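Local structure of octaprenyl-diphosphate synthase (Roseobacter denitrificans, 4JXN) at residues Q131-T136 and R140-L145; A259-F264 and H287-L292; D200-A205 and A311-H316; E20-A25 and A65-G70. The protein probably supplies octaprenyl diphosphate for quinone side chains, extending farnesyl diphosphate with five isopentenyl diphosphate units in a magnesium-dependent reaction. All blocks are in the same frame, centred on the assembly; numbering follows the deposited sequence.

Contact 1: residues Q131-T136 and R140-L145; sequences QLMVET and RVLDIL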
loop_
_atom_site.group_PDB
_atom_site.type_symbol
_atom_site.label_atom_id
_atom_site.label_comp_id
_atom_site.label_asym_id
_atom_site.label_seq_id
_atom_site.Cartn_x
_atom_site.Cartn_y
_atom_site.Cartn_z
ATOM N N GLN A 131 9.439 -5.149 -3.155
ATOM C CA GLN A 131 10.449 -5.693 -4.057
ATOM C C GLN A 131 11.840 -5.735 -3.437
ATOM O O GLN A 131 12.540 -6.743 -3.565
ATOM C CB GLN A 131 10.510 -4.854 -5.334
ATOM C CG GLN A 131 9.337 -5.069 -6.270
ATOM C CD GLN A 131 9.460 -4.257 -7.546
ATOM O OE1 GLN A 131 9.581 -3.023 -7.516
ATOM N NE2 GLN A 131 9.425 -4.949 -8.680
ATOM N N LEU A 132 12.239 -4.630 -2.801
ATOM C CA LEU A 132 13.551 -4.532 -2.119
ATOM C C LEU A 132 13.736 -5.539 -0.970
ATOM O O LEU A 132 14.780 -6.190 -0.881
ATOM C CB LEU A 132 13.801 -3.102 -1.602
ATOM C CG LEU A 132 14.208 -2.087 -2.676
ATOM C CD1 LEU A 132 13.957 -0.647 -2.244
ATOM C CD2 LEU A 132 15.668 -2.284 -3.045
ATOM N N MET A 133 12.733 -5.683 -0.101
ATOM C CA MET A 133 12.865 -6.643 1.014
ATOM C C MET A 133 12.918 -8.080 0.497
ATOM O O MET A 133 13.654 -8.914 1.032
ATOM C CB MET A 133 11.730 -6.545 2.049
ATOM C CG MET A 133 10.781 -5.365 1.937
ATOM S SD MET A 133 9.491 -5.437 3.203
ATOM C CE MET A 133 8.287 -4.275 2.546
ATOM N N VAL A 134 12.112 -8.383 -0.518
ATOM C CA VAL A 134 12.062 -9.745 -1.065
ATOM C C VAL A 134 13.426 -10.136 -1.618
ATOM O O VAL A 134 13.884 -11.270 -1.436
ATOM C CB VAL A 134 10.986 -9.894 -2.175
ATOM C CG1 VAL A 134 11.175 -11.192 -2.961
ATOM C CG2 VAL A 134 9.592 -9.847 -1.571
ATOM N N GLU A 135 14.075 -9.188 -2.287
ATOM C CA GLU A 135 15.408 -9.429 -2.835
ATOM C C GLU A 135 16.458 -9.819 -1.786
ATOM O O GLU A 135 17.493 -10.376 -2.143
ATOM C CB GLU A 135 15.880 -8.207 -3.624
ATOM C CG GLU A 135 15.134 -8.011 -4.938
ATOM C CD GLU A 135 15.150 -6.575 -5.424
ATOM O OE1 GLU A 135 14.138 -6.134 -6.009
ATOM O OE2 GLU A 135 16.171 -5.882 -5.224
ATOM N N THR A 136 16.195 -9.544 -0.506
ATOM C CA THR A 136 17.162 -9.841 0.566
ATOM C C THR A 136 17.193 -11.309 0.919
ATOM O O THR A 136 18.091 -11.758 1.621
ATOM C CB THR A 136 16.873 -9.042 1.868
ATOM O OG1 THR A 136 15.646 -9.478 2.467
ATOM C CG2 THR A 136 16.788 -7.565 1.580
ATOM N N ARG A 140 12.300 -13.737 7.727
ATOM C CA ARG A 140 12.250 -13.096 9.037
ATOM C C ARG A 140 12.073 -11.575 8.954
ATOM O O ARG A 140 11.213 -11.023 9.646
ATOM C CB ARG A 140 13.507 -13.419 9.841
ATOM C CG ARG A 140 13.444 -12.946 11.287
ATOM C CD ARG A 140 13.395 -14.081 12.293
ATOM N NE ARG A 140 14.042 -13.665 13.533
ATOM C CZ ARG A 140 15.360 -13.614 13.690
ATOM N NH1 ARG A 140 16.154 -13.974 12.697
ATOM N NH2 ARG A 140 15.884 -13.216 14.838
ATOM N N VAL A 141 12.877 -10.892 8.125
ATOM C CA VAL A 141 12.764 -9.412 8.022
ATOM C C VAL A 141 11.455 -9.013 7.346
ATOM O O VAL A 141 10.915 -7.925 7.594
ATOM C CB VAL A 141 13.940 -8.696 7.278
ATOM C CG1 VAL A 141 15.300 -9.174 7.773
ATOM C CG2 VAL A 141 13.829 -8.809 5.767
ATOM N N LEU A 142 10.981 -9.885 6.462
ATOM C CA LEU A 142 9.728 -9.676 5.746
ATOM C C LEU A 142 8.596 -9.763 6.729
ATOM O O LEU A 142 7.683 -8.931 6.717
ATOM C CB LEU A 142 9.549 -10.727 4.641
ATOM C CG LEU A 142 10.336 -10.407 3.366
ATOM C CD1 LEU A 142 10.672 -11.647 2.546
ATOM C CD2 LEU A 142 9.550 -9.399 2.535
ATOM N N ASP A 143 8.657 -10.770 7.596
ATOM C CA ASP A 143 7.690 -10.870 8.666
ATOM C C ASP A 143 7.711 -9.597 9.491
ATOM O O ASP A 143 6.666 -9.024 9.767
ATOM C CB ASP A 143 7.964 -12.062 9.573
ATOM C CG ASP A 143 6.728 -12.503 10.354
ATOM O OD1 ASP A 143 5.668 -12.743 9.732
ATOM O OD2 ASP A 143 6.818 -12.625 11.592
ATOM N N ILE A 144 8.906 -9.164 9.870
ATOM C CA ILE A 144 9.063 -8.001 10.742
ATOM C C ILE A 144 8.443 -6.765 10.092
ATOM O O ILE A 144 7.630 -6.091 10.705
ATOM C CB ILE A 144 10.547 -7.795 11.109
ATOM C CG1 ILE A 144 10.983 -8.921 12.070
ATOM C CG2 ILE A 144 10.772 -6.429 11.744
ATOM C CD1 ILE A 144 12.473 -9.025 12.284
ATOM N N LEU A 145 8.786 -6.514 8.839
ATOM C CA LEU A 145 8.248 -5.369 8.110
ATOM C C LEU A 145 6.783 -5.544 7.689
ATOM O O LEU A 145 6.074 -4.544 7.494
ATOM C CB LEU A 145 9.122 -5.055 6.884
ATOM C CG LEU A 145 10.446 -4.355 7.230
ATOM C CD1 LEU A 145 11.393 -4.402 6.043
ATOM C CD2 LEU A 145 10.231 -2.916 7.703
#
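The carbonyl oxygen of M133 is gripped twice by T136, whose hydroxyl OG1 donates to M133 O over 2.5 Å and whose backbone N adds a second bond of 3.0 Å. The two bonds lie where the chain leaves helix 116-134 and turns into helix 139-162, a helical hairpin of the all-alpha isoprenoid synthase fold. OG1 lies in the carbonyl plane, at a C=O...O angle of 150°, and also takes a weak bond from S138 N. Across the contact, T136 OG1 rests against the methyl V141 CG2 at 3.8 Å.

The rest is apolar. M133 is unusual in that its CG nearly eclipses the backbone N (chi1 -10°), a strained torsion from which the rest of the chain runs extended, bringing SD to L145. L142 CD2 settles against M133 CB at 3.6 Å and lies 4.1 Å from V134 CG2, so one methyl bridges two successive residues. F130 of the second subunit packs on both M133 and L142, which places the hairpin at the dimer interface. Farther along helix 139-162, the thioether meets L145 from two atoms, with M133 SD 3.7 Å from L145 CB and 3.6 Å from L145 CD1.

Contact 2: residues A259-F264 and H287-L292; sequences AEERAF and HKHAAL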
loop_
_atom_site.group_PDB
_atom_site.type_symbol
_atom_site.label_atom_id
_atom_site.label_comp_id
_atom_site.label_asym_id
_atom_site.label_seq_id
_atom_site.Cartn_x
_atom_site.Cartn_y
_atom_site.Cartn_z
ATOM N N ALA A 259 -15.768 20.467 35.339
ATOM C CA ALA A 259 -16.909 20.718 34.456
ATOM C C ALA A 259 -16.691 21.930 33.553
ATOM O O ALA A 259 -16.946 21.873 32.343
ATOM C CB ALA A 259 -18.165 20.905 35.287
ATOM N N GLU A 260 -16.225 23.023 34.152
ATOM C CA GLU A 260 -15.926 24.255 33.417
ATOM C C GLU A 260 -14.944 23.978 32.274
ATOM O O GLU A 260 -15.184 24.354 31.122
ATOM C CB GLU A 260 -15.340 25.315 34.370
ATOM C CG GLU A 260 -15.307 26.727 33.792
ATOM C CD GLU A 260 -14.344 27.653 34.522
ATOM O OE1 GLU A 260 -13.553 28.344 33.841
ATOM O OE2 GLU A 260 -14.369 27.689 35.772
ATOM N N GLU A 261 -13.846 23.300 32.603
ATOM C CA GLU A 261 -12.776 23.014 31.644
ATOM C C GLU A 261 -13.175 21.960 30.627
ATOM O O GLU A 261 -12.824 22.060 29.446
ATOM C CB GLU A 261 -11.515 22.576 32.383
ATOM C CG GLU A 261 -10.929 23.684 33.236
ATOM C CD GLU A 261 -9.737 23.252 34.058
ATOM O OE1 GLU A 261 -9.083 22.243 33.714
ATOM O OE2 GLU A 261 -9.444 23.948 35.047
ATOM N N ARG A 262 -13.915 20.952 31.083
ATOM C CA ARG A 262 -14.437 19.938 30.180
ATOM C C ARG A 262 -15.262 20.604 29.069
ATOM O O ARG A 262 -15.073 20.309 27.885
ATOM C CB ARG A 262 -15.260 18.901 30.957
ATOM C CG ARG A 262 -15.550 17.609 30.192
ATOM C CD ARG A 262 -15.364 16.370 31.071
ATOM N NE ARG A 262 -13.981 15.879 31.047
ATOM C CZ ARG A 262 -13.428 15.073 31.959
ATOM N NH1 ARG A 262 -12.157 14.696 31.814
ATOM N NH2 ARG A 262 -14.119 14.640 33.015
ATOM N N ALA A 263 -16.142 21.529 29.445
ATOM C CA ALA A 263 -16.989 22.225 28.467
ATOM C C ALA A 263 -16.155 22.906 27.408
ATOM O O ALA A 263 -16.482 22.848 26.216
ATOM C CB ALA A 263 -17.892 23.233 29.162
ATOM N N PHE A 264 -15.066 23.539 27.840
ATOM C CA PHE A 264 -14.104 24.109 26.907
ATOM C C PHE A 264 -13.471 23.023 26.011
ATOM O O PHE A 264 -13.300 23.237 24.817
ATOM C CB PHE A 264 -13.002 24.861 27.661
ATOM C CG PHE A 264 -11.945 25.437 26.759
ATOM C CD1 PHE A 264 -12.176 26.628 26.085
ATOM C CD2 PHE A 264 -10.737 24.786 26.568
ATOM C CE1 PHE A 264 -11.217 27.164 25.246
ATOM C CE2 PHE A 264 -9.775 25.312 25.732
ATOM C CZ PHE A 264 -10.016 26.505 25.067
ATOM N N HIS A 287 -0.524 24.601 31.332
ATOM C CA HIS A 287 0.390 25.043 32.397
ATOM C C HIS A 287 -0.240 24.830 33.771
ATOM O O HIS A 287 0.399 24.293 34.677
ATOM C CB HIS A 287 0.810 26.506 32.204
ATOM C CG HIS A 287 1.693 26.719 31.016
ATOM N ND1 HIS A 287 2.893 26.062 30.858
ATOM C CD2 HIS A 287 1.539 27.490 29.915
ATOM C CE1 HIS A 287 3.446 26.427 29.716
ATOM N NE2 HIS A 287 2.644 27.293 29.125
ATOM N N LYS A 288 -1.507 25.209 33.893
ATOM C CA LYS A 288 -2.287 25.051 35.126
ATOM C C LYS A 288 -2.172 23.641 35.661
ATOM O O LYS A 288 -2.077 23.440 36.864
ATOM C CB LYS A 288 -3.756 25.363 34.833
ATOM C CG LYS A 288 -4.695 25.373 36.025
ATOM C CD LYS A 288 -6.128 25.574 35.536
ATOM C CE LYS A 288 -7.124 25.717 36.676
ATOM N NZ LYS A 288 -7.160 24.536 37.584
ATOM N N HIS A 289 -2.171 22.674 34.749
ATOM C CA HIS A 289 -2.191 21.270 35.109
ATOM C C HIS A 289 -0.852 20.565 34.918
ATOM O O HIS A 289 -0.822 19.340 34.880
ATOM C CB HIS A 289 -3.259 20.548 34.271
ATOM C CG HIS A 289 -4.655 20.973 34.580
ATOM N ND1 HIS A 289 -5.169 20.960 35.859
ATOM C CD2 HIS A 289 -5.653 21.407 33.776
ATOM C CE1 HIS A 289 -6.420 21.377 35.829
ATOM N NE2 HIS A 289 -6.738 21.654 34.578
ATOM N N ALA A 290 0.229 21.329 34.779
ATOM C CA ALA A 290 1.586 20.793 34.579
ATOM C C ALA A 290 1.683 19.812 33.403
ATOM O O ALA A 290 2.428 18.835 33.450
ATOM C CB ALA A 290 2.085 20.137 35.867
ATOM N N ALA A 291 0.926 20.068 32.346
ATOM C CA ALA A 291 0.787 19.089 31.274
ATOM C C ALA A 291 2.021 19.022 30.406
ATOM O O ALA A 291 2.274 18.005 29.776
ATOM C CB ALA A 291 -0.420 19.402 30.420
ATOM N N LEU A 292 2.790 20.104 30.368
ATOM C CA LEU A 292 3.944 20.149 29.509
ATOM C C LEU A 292 5.144 19.592 30.244
ATOM O O LEU A 292 5.834 18.749 29.706
ATOM C CB LEU A 292 4.199 21.555 28.963
ATOM C CG LEU A 292 3.134 22.044 27.962
ATOM C CD1 LEU A 292 3.305 23.526 27.673
ATOM C CD2 LEU A 292 3.173 21.243 26.668
#
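E261 and H289 approach from opposite directions, the acid at the imidazole edge, joined by a hydrogen bond of 2.6 Å from H289 NE2 to E261 OE1, nearly straight at 169°. The carboxylate oxygen offers its syn lone pair and lies close to the plane of the imidazole. The carboxylate as a whole is turned from the ring by 50°. Its second oxygen serves K288: E261 OE2 and K288 NZ form a salt bridge of 3.5 Å. The methylene next to the ammonium comes nearer, with K288 CE 3.3 Å from E261 OE2. K288 runs out extended and bends at its last torsion (chi4 -59°), which turns NZ aside and makes the bridge long; on the way its CD lies above one face of the H289 ring, toward the rim.

Beyond this first shell lie two helix ends. E261 sits in the first turn of helix 259-270, its backbone N bonded to D258 OD1, and its side chain also packs on L285. K288 and H289 stand where helix 278-288 closes in a Schellman motif: A290, with positive phi, is the C-prime residue, A290 N bonds H287 O at 3.0 Å, and A291 N reaches back to L286 O. The two consecutive residues both point toward the one acid, just before the chain reverses at A290; H289 also touches K256. With one oxygen hydrogen-bonded to H289 and the other in a longer salt bridge to K288, E261 probably stays ionised and could favour protonation of H289.

Contact 3: residues D200-A205 and A311-H316; sequences DDHVAA and APLPAH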
loop_
_atom_site.group_PDB
_atom_site.type_symbol
_atom_site.label_atom_id
_atom_site.label_comp_id
_atom_site.label_asym_id
_atom_site.label_seq_id
_atom_site.Cartn_x
_atom_site.Cartn_y
_atom_site.Cartn_z
ATOM N N ASP A 200 19.219 -13.562 19.324
ATOM C CA ASP A 200 17.879 -13.067 19.659
ATOM C C ASP A 200 17.832 -12.009 20.764
ATOM O O ASP A 200 16.930 -11.177 20.774
ATOM C CB ASP A 200 16.957 -14.234 20.031
ATOM C CG ASP A 200 16.632 -15.120 18.844
ATOM O OD1 ASP A 200 16.194 -14.589 17.801
ATOM O OD2 ASP A 200 16.814 -16.348 18.955
ATOM N N ASP A 201 18.776 -12.049 21.699
ATOM C CA ASP A 201 18.861 -11.011 22.731
ATOM C C ASP A 201 19.286 -9.658 22.128
ATOM O O ASP A 201 18.690 -8.622 22.429
ATOM C CB ASP A 201 19.772 -11.439 23.908
ATOM C CG ASP A 201 21.191 -11.810 23.478
ATOM O OD1 ASP A 201 21.384 -12.269 22.332
ATOM O OD2 ASP A 201 22.116 -11.655 24.305
ATOM N N HIS A 202 20.298 -9.669 21.263
ATOM C CA HIS A 202 20.740 -8.446 20.599
ATOM C C HIS A 202 19.581 -7.831 19.793
ATOM O O HIS A 202 19.432 -6.616 19.725
ATOM C CB HIS A 202 21.937 -8.717 19.674
ATOM C CG HIS A 202 23.218 -9.019 20.392
ATOM N ND1 HIS A 202 24.456 -8.719 19.861
ATOM C CD2 HIS A 202 23.458 -9.598 21.593
ATOM C CE1 HIS A 202 25.400 -9.097 20.704
ATOM N NE2 HIS A 202 24.822 -9.634 21.763
ATOM N N VAL A 203 18.751 -8.688 19.210
ATOM C CA VAL A 203 17.657 -8.265 18.330
ATOM C C VAL A 203 16.516 -7.613 19.117
ATOM O O VAL A 203 16.039 -6.534 18.767
ATOM C CB VAL A 203 17.149 -9.472 17.499
ATOM C CG1 VAL A 203 15.915 -9.110 16.690
ATOM C CG2 VAL A 203 18.265 -10.008 16.591
ATOM N N ALA A 204 16.085 -8.275 20.179
ATOM C CA ALA A 204 15.095 -7.712 21.088
ATOM C C ALA A 204 15.513 -6.349 21.638
ATOM O O ALA A 204 14.672 -5.469 21.813
ATOM C CB ALA A 204 14.854 -8.675 22.238
ATOM N N ALA A 205 16.806 -6.188 21.931
ATOM C CA ALA A 205 17.345 -4.913 22.433
ATOM C C ALA A 205 17.319 -3.823 21.357
ATOM O O ALA A 205 17.091 -2.640 21.635
ATOM C CB ALA A 205 18.766 -5.098 22.948
ATOM N N ALA A 311 22.162 -1.822 26.840
ATOM C CA ALA A 311 23.112 -2.235 27.883
ATOM C C ALA A 311 23.837 -3.559 27.622
ATOM O O ALA A 311 25.070 -3.584 27.611
ATOM C CB ALA A 311 22.423 -2.274 29.245
ATOM N N PRO A 312 23.085 -4.655 27.404
ATOM C CA PRO A 312 23.733 -5.968 27.284
ATOM C C PRO A 312 24.667 -6.098 26.078
ATOM O O PRO A 312 25.610 -6.893 26.112
ATOM C CB PRO A 312 22.549 -6.927 27.139
ATOM C CG PRO A 312 21.471 -6.094 26.542
ATOM C CD PRO A 312 21.634 -4.743 27.164
ATOM N N LEU A 313 24.404 -5.320 25.032
ATOM C CA LEU A 313 25.227 -5.347 23.830
ATOM C C LEU A 313 26.686 -5.098 24.184
ATOM O O LEU A 313 26.978 -4.337 25.108
ATOM C CB LEU A 313 24.777 -4.285 22.821
ATOM C CG LEU A 313 23.352 -4.377 22.268
ATOM C CD1 LEU A 313 23.033 -3.160 21.415
ATOM C CD2 LEU A 313 23.171 -5.651 21.466
ATOM N N PRO A 314 27.606 -5.740 23.449
ATOM C CA PRO A 314 29.016 -5.453 23.651
ATOM C C PRO A 314 29.366 -4.094 23.053
ATOM O O PRO A 314 28.744 -3.682 22.074
ATOM C CB PRO A 314 29.717 -6.587 22.901
ATOM C CG PRO A 314 28.763 -6.982 21.826
ATOM C CD PRO A 314 27.381 -6.682 22.336
ATOM N N ALA A 315 30.353 -3.421 23.646
ATOM C CA ALA A 315 30.729 -2.054 23.273
ATOM C C ALA A 315 31.152 -1.967 21.818
ATOM O O ALA A 315 31.724 -2.904 21.264
ATOM C CB ALA A 315 31.841 -1.534 24.173
ATOM N N HIS A 316 30.876 -0.823 21.208
ATOM C CA HIS A 316 31.044 -0.665 19.775
ATOM C C HIS A 316 30.751 0.794 19.395
ATOM O O HIS A 316 29.833 1.401 19.943
ATOM C CB HIS A 316 30.078 -1.607 19.038
ATOM C CG HIS A 316 30.232 -1.578 17.555
ATOM N ND1 HIS A 316 29.610 -0.638 16.769
ATOM C CD2 HIS A 316 30.965 -2.343 16.715
ATOM C CE1 HIS A 316 29.945 -0.825 15.506
ATOM N NE2 HIS A 316 30.761 -1.860 15.446
#
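The side-chain torsions of H202 and L313 bring a methyl over an imidazole. H202 carries CG opposite its carbonyl carbon (chi1 -71°), which swings the ring off the first turn of helix 200-224 toward the loop at 311-316. In L313, chi2 of 173° puts CD1 anti to CA, and the other branch, CD2, is the methyl that reaches the histidine.

The result is a CH-pi contact. L313 CD2 stands 3.8 Å from the centroid of the H202 ring and 22° off its normal, over the face but displaced toward the rim, with its closest approach, 3.5 Å, to H202 CG. The far end of the ring meets the next residue: P314 CD comes obliquely to within 3.5 Å of H202 CE1. The imidazole is thus touched by two consecutive residues, while D201 OD2 lies at its edge, in the ring plane. No hydrogen bond crosses the contact. A205 and P312 face the opposite segment at a slightly longer range.

This loop links helix 291-309 to helix 317-330, whose start H316 caps through a bond from V318 N to H316 ND1. L313 is buried against L68 of helix 57-68, and V203, on the side of helix 200-224 turned from the loop, packs on E190 and V194 of helix 170-196.

Contact 4: residues E20-A25 and A65-G70; sequences ESDMAA and AAHLCG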
loop_
_atom_site.group_PDB
_atom_site.type_symbol
_atom_site.label_atom_id
_atom_site.label_comp_id
_atom_site.label_asym_id
_atom_site.label_seq_id
_atom_site.Cartn_x
_atom_site.Cartn_y
_atom_site.Cartn_z
ATOM N N GLU A 20 28.005 7.815 6.270
ATOM C CA GLU A 20 28.030 8.681 5.086
ATOM C C GLU A 20 27.853 7.930 3.771
ATOM O O GLU A 20 27.033 8.309 2.925
ATOM C CB GLU A 20 29.361 9.456 5.066
ATOM C CG GLU A 20 29.857 9.935 3.702
ATOM C CD GLU A 20 28.858 10.803 2.958
ATOM O OE1 GLU A 20 27.883 11.282 3.583
ATOM O OE2 GLU A 20 29.055 11.001 1.740
ATOM N N SER A 21 28.634 6.871 3.608
ATOM C CA SER A 21 28.734 6.177 2.338
ATOM C C SER A 21 27.490 5.321 2.094
ATOM O O SER A 21 26.933 5.312 0.996
ATOM C CB SER A 21 30.007 5.312 2.326
ATOM O OG SER A 21 29.956 4.326 3.339
ATOM N N ASP A 22 27.058 4.605 3.128
ATOM C CA ASP A 22 25.857 3.785 3.035
ATOM C C ASP A 22 24.626 4.635 2.755
ATOM O O ASP A 22 23.783 4.243 1.962
ATOM C CB ASP A 22 25.678 2.958 4.301
ATOM C CG ASP A 22 26.676 1.806 4.393
ATOM O OD1 ASP A 22 27.433 1.567 3.428
ATOM O OD2 ASP A 22 26.700 1.134 5.438
ATOM N N MET A 23 24.535 5.807 3.385
ATOM C CA MET A 23 23.438 6.739 3.108
ATOM C C MET A 23 23.433 7.233 1.666
ATOM O O MET A 23 22.367 7.410 1.066
ATOM C CB MET A 23 23.469 7.932 4.073
ATOM C CG MET A 23 22.860 7.623 5.438
ATOM S SD MET A 23 21.222 6.846 5.339
ATOM C CE MET A 23 20.157 8.240 4.955
ATOM N N ALA A 24 24.623 7.456 1.122
ATOM C CA ALA A 24 24.763 7.808 -0.279
ATOM C C ALA A 24 24.197 6.685 -1.139
ATOM O O ALA A 24 23.354 6.925 -2.010
ATOM C CB ALA A 24 26.225 8.050 -0.619
ATOM N N ALA A 25 24.651 5.465 -0.858
ATOM C CA ALA A 25 24.353 4.282 -1.678
ATOM C C ALA A 25 22.890 3.832 -1.557
ATOM O O ALA A 25 22.370 3.140 -2.440
ATOM C CB ALA A 25 25.278 3.137 -1.305
ATOM N N ALA A 65 22.237 -0.300 12.786
ATOM C CA ALA A 65 21.988 -1.558 13.474
ATOM C C ALA A 65 22.753 -2.712 12.810
ATOM O O ALA A 65 23.265 -3.605 13.478
ATOM C CB ALA A 65 20.507 -1.864 13.544
ATOM N N ALA A 66 22.840 -2.673 11.495
ATOM C CA ALA A 66 23.562 -3.695 10.759
ATOM C C ALA A 66 25.040 -3.644 11.096
ATOM O O ALA A 66 25.640 -4.665 11.424
ATOM C CB ALA A 66 23.347 -3.510 9.267
ATOM N N HIS A 67 25.624 -2.454 11.017
ATOM C CA HIS A 67 27.048 -2.285 11.323
ATOM C C HIS A 67 27.343 -2.651 12.776
ATOM O O HIS A 67 28.317 -3.350 13.074
ATOM C CB HIS A 67 27.501 -0.857 11.034
ATOM C CG HIS A 67 27.574 -0.526 9.572
ATOM N ND1 HIS A 67 28.349 -1.237 8.682
ATOM C CD2 HIS A 67 26.984 0.458 8.852
ATOM C CE1 HIS A 67 28.221 -0.717 7.474
ATOM N NE2 HIS A 67 27.401 0.314 7.551
ATOM N N LEU A 68 26.479 -2.210 13.680
ATOM C CA LEU A 68 26.641 -2.558 15.086
ATOM C C LEU A 68 26.795 -4.070 15.302
ATOM O O LEU A 68 27.520 -4.495 16.199
ATOM C CB LEU A 68 25.469 -2.013 15.901
ATOM C CG LEU A 68 25.409 -2.334 17.397
ATOM C CD1 LEU A 68 26.622 -1.824 18.160
ATOM C CD2 LEU A 68 24.132 -1.746 17.962
ATOM N N CYS A 69 26.118 -4.871 14.484
ATOM C CA CYS A 69 26.180 -6.335 14.601
ATOM C C CYS A 69 27.172 -6.994 13.618
ATOM O O CYS A 69 27.158 -8.212 13.436
ATOM C CB CYS A 69 24.775 -6.917 14.410
ATOM S SG CYS A 69 23.538 -6.279 15.569
ATOM N N GLY A 70 28.015 -6.182 12.981
ATOM C CA GLY A 70 29.091 -6.674 12.122
ATOM C C GLY A 70 28.701 -7.204 10.750
ATOM O O GLY A 70 29.373 -8.087 10.220
#
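From its CB, H67 leaves helix 57-68 toward D22 on the N-terminal helix 9-34, forming a histidine-carboxylate hydrogen bond between two helices of the all-alpha isoprenoid synthase bundle. A chi1 of -71° sets CG opposite the carbonyl carbon and directs the ring toward helix 9-34, with its NE2 edge facing D22. Of the carbons flanking NE2, H67 CE1 is nearer D22 OD2 (3.1 Å) than H67 CD2 (3.5 Å). At the tip, H67 NE2 donates a hydrogen bond to D22 OD2 with an N-H...O angle of 154°. The 2.4 Å separation of these two atoms is very short, and at this resolution its exact value, like the other two distances, is doubtful.

The carboxylate and imidazole are nearly coplanar, 13° apart. H76 of helix 75-94 packs edge-to-face with H67 and also touches D22, whose side chain rests on L63 and I77 as well. The pair therefore joins helices 9-34 and 57-68 near the surface, with helix 75-94 alongside. Just past H67 its helix ends in a Schellman motif: G70 is the C-prime residue, Y71 N bonds A66 O, and G70 N bonds H67 O at 2.8 Å.

Contact 1 is wholly buried, apolar across its two segments and covered by the second subunit; contact 4 lies near the surface and rests on a single histidine-carboxylate bond. Contacts 2 and 3 are partly buried: the former joins an acid to a histidine and a lysine, the latter is a methyl-on-imidazole pairing. Contacts 1, 3 and 4 cluster at one end of the chain. R140 and D200 link contacts 1 and 3 by a weak, doubtful ion pair, R140 having two conformers; L68 packs on L313 and H316 between contacts 4 and 3. Contact 2 stands apart, its centre about 42 to 46 Å from the other centres, yet helix 291-309 connects it to contact 3.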